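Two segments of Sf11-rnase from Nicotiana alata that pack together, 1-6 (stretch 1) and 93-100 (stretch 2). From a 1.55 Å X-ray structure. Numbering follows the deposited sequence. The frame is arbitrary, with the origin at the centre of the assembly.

Stretch 1 (1-6) DFEYLQ
Stretch 2, residues 93-100: SCCQKRYN

The N-terminal stretch is a loop until Glu3 (-88/-38) and enters a strand at Tyr4, which continues past Gln6. It packs against an irregular segment far along the chain, touching residues being at least 92 apart, and buries 296 Å² summed over both sides. The CA atoms come nearest at Phe2 and Cys95, 7.7 Å apart.

Along stretch 2, Ser93 lies out of reach, but Gln96 NE2 donates to Ser93 O at 2.9 Å; the CA-to-CB bond of Gln96 (chi1 m, chi2 t, chi3 61°) points away from stretch 1. Cys94 (-96/5, chi1 m) makes its contact through the backbone: its O lies 3.5 Å from Phe2 CD2. Cys95 (-142/50, chi1 p) brings its CB to 3.6 Å from Phe2 CE2. Phe2 (-70/169, chi1 p, chi2 101°) points toward this segment and is buried, its large apolar ring suited to an enclosed site beside the cysteine.

Residues 96–98 adopt helical phi/psi without regular bonding; a weak hydrogen bond, Tyr99 N to Cys95 O at 3.2 Å, spans them. The CA-to-CB bond of Lys97 points toward stretch 1, yet its CE stays 5.7 Å from Asp1 N. Arg98 (-99/-20; chi1 m, chi2 and chi3 t, chi4 70°) reaches out to Asp1, whose carboxylate (chi1 t, chi2 47°) meets the guanidinium edge in a two-pronged salt bridge, NH1 donating to Asp1 OD1 at 2.6 Å and NH2 to Asp1 OD2 at 3.1 Å. Both are exposed, where charge is readily carried. Arg98 NH1 also lies 3.8 Å from Phe2 CE2.

Tyr99 (-134/153, chi1 m, chi2 93°) has an extended backbone and points toward stretch 1, where CD1 of buried Leu5 (-112/131, chi1 m, chi2 t) lies 4.0 Å from Tyr99 OH and 4.5 Å from Tyr99 CZ. The partly exposed tyrosine lends apolar surface to this methyl while its OH is hydrogen-bonded elsewhere in the structure. Asn100 N-caps the following helix.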

# COMPACT_ATOMS: atom_id res chain seq x y z
N ASP A 1 21.18 -5.21 -6.34
CA ASP A 1 20.15 -4.14 -6.44
C ASP A 1 18.82 -4.72 -6.93
O ASP A 1 18.79 -5.47 -7.91
CB ASP A 1 20.62 -3.04 -7.40
CG ASP A 1 19.60 -1.94 -7.57
OD1 ASP A 1 19.06 -1.48 -6.55
OD2 ASP A 1 19.34 -1.54 -8.73
N PHE A 2 17.74 -4.38 -6.23
CA PHE A 2 16.43 -4.87 -6.60
C PHE A 2 15.95 -4.23 -7.90
O PHE A 2 16.54 -3.26 -8.38
CB PHE A 2 15.44 -4.63 -5.45
CG PHE A 2 15.29 -3.19 -5.06
CD1 PHE A 2 14.19 -2.46 -5.49
CD2 PHE A 2 16.25 -2.56 -4.27
CE1 PHE A 2 14.04 -1.13 -5.14
CE2 PHE A 2 16.11 -1.23 -3.91
CZ PHE A 2 15.00 -0.50 -4.35
N GLU A 3 14.86 -4.75 -8.46
CA GLU A 3 14.36 -4.29 -9.74
C GLU A 3 13.38 -3.12 -9.62
O GLU A 3 13.40 -2.22 -10.46
CB GLU A 3 13.70 -5.45 -10.49
CG GLU A 3 14.64 -6.63 -10.69
CD GLU A 3 14.02 -7.74 -11.51
OE1 GLU A 3 12.89 -8.17 -11.18
OE2 GLU A 3 14.66 -8.19 -12.49
N TYR A 4 12.53 -3.12 -8.60
CA TYR A 4 11.56 -2.04 -8.48
C TYR A 4 11.04 -1.87 -7.05
O TYR A 4 11.28 -2.71 -6.18
CB TYR A 4 10.36 -2.31 -9.40
CG TYR A 4 9.57 -3.56 -9.03
CD1 TYR A 4 8.47 -3.48 -8.18
CD2 TYR A 4 9.95 -4.81 -9.51
CE1 TYR A 4 7.77 -4.63 -7.80
CE2 TYR A 4 9.26 -5.97 -9.14
CZ TYR A 4 8.18 -5.87 -8.29
OH TYR A 4 7.52 -7.02 -7.90
N LEU A 5 10.36 -0.76 -6.83
CA LEU A 5 9.72 -0.47 -5.56
C LEU A 5 8.22 -0.50 -5.74
O LEU A 5 7.70 0.10 -6.68
CB LEU A 5 10.08 0.94 -5.06
CG LEU A 5 11.43 1.24 -4.43
CD1 LEU A 5 11.52 2.75 -4.21
CD2 LEU A 5 11.57 0.50 -3.11
N GLN A 6 7.52 -1.21 -4.87
CA GLN A 6 6.08 -1.25 -4.97
C GLN A 6 5.42 -0.56 -3.79
O GLN A 6 5.56 -0.99 -2.65
CB GLN A 6 5.55 -2.70 -5.05
CG GLN A 6 4.03 -2.72 -5.17
CD GLN A 6 3.43 -4.10 -5.20
OE1 GLN A 6 2.21 -4.25 -5.34
NE2 GLN A 6 4.26 -5.13 -5.07
N SER A 93 14.72 -3.32 4.81
CA SER A 93 16.04 -3.95 4.83
C SER A 93 16.56 -4.27 3.43
O SER A 93 17.75 -4.52 3.24
CB SER A 93 15.97 -5.24 5.63
OG SER A 93 15.06 -6.16 5.04
N CYS A 94 15.67 -4.24 2.44
CA CYS A 94 16.05 -4.61 1.09
C CYS A 94 16.43 -3.41 0.20
O CYS A 94 16.69 -3.58 -0.99
CB CYS A 94 14.93 -5.42 0.46
SG CYS A 94 14.66 -7.00 1.32
N CYS A 95 16.47 -2.21 0.78
CA CYS A 95 16.85 -1.01 0.02
C CYS A 95 17.69 -0.07 0.89
O CYS A 95 17.44 1.13 0.95
CB CYS A 95 15.61 -0.27 -0.49
SG CYS A 95 14.40 0.19 0.79
N GLN A 96 18.72 -0.63 1.52
CA GLN A 96 19.57 0.13 2.43
C GLN A 96 20.68 0.91 1.73
O GLN A 96 21.33 1.74 2.36
CB GLN A 96 20.20 -0.81 3.45
CG GLN A 96 19.21 -1.49 4.36
CD GLN A 96 19.90 -2.41 5.35
OE1 GLN A 96 20.71 -1.97 6.16
NE2 GLN A 96 19.58 -3.70 5.28
N LYS A 97 20.92 0.65 0.45
CA LYS A 97 21.98 1.37 -0.24
C LYS A 97 21.54 2.78 -0.61
O LYS A 97 22.33 3.72 -0.52
CB LYS A 97 22.42 0.61 -1.50
CG LYS A 97 23.06 -0.73 -1.19
CD LYS A 97 23.61 -1.39 -2.44
CE LYS A 97 24.18 -2.76 -2.11
NZ LYS A 97 25.22 -2.67 -1.05
N ARG A 98 20.28 2.92 -0.98
CA ARG A 98 19.76 4.22 -1.39
C ARG A 98 19.00 4.91 -0.26
O ARG A 98 18.83 6.13 -0.29
CB ARG A 98 18.81 4.07 -2.58
CG ARG A 98 19.41 3.50 -3.85
CD ARG A 98 18.38 3.60 -4.98
NE ARG A 98 18.86 3.07 -6.25
CZ ARG A 98 19.06 1.78 -6.50
NH1 ARG A 98 18.82 0.87 -5.56
NH2 ARG A 98 19.48 1.40 -7.70
N TYR A 99 18.55 4.16 0.73
CA TYR A 99 17.73 4.76 1.78
C TYR A 99 18.14 4.35 3.18
O TYR A 99 18.72 3.28 3.41
CB TYR A 99 16.26 4.35 1.62
CG TYR A 99 15.72 4.58 0.24
CD1 TYR A 99 15.74 3.57 -0.72
CD2 TYR A 99 15.26 5.84 -0.14
CE1 TYR A 99 15.32 3.80 -2.02
CE2 TYR A 99 14.85 6.08 -1.44
CZ TYR A 99 14.89 5.06 -2.37
OH TYR A 99 14.52 5.33 -3.67
N ASN A 100 17.86 5.24 4.12
CA ASN A 100 18.01 4.94 5.53
C ASN A 100 16.62 4.89 6.14
O ASN A 100 15.64 5.07 5.42
CB ASN A 100 18.91 5.97 6.24
CG ASN A 100 18.43 7.40 6.06
OD1 ASN A 100 17.27 7.72 6.31
ND2 ASN A 100 19.34 8.27 5.65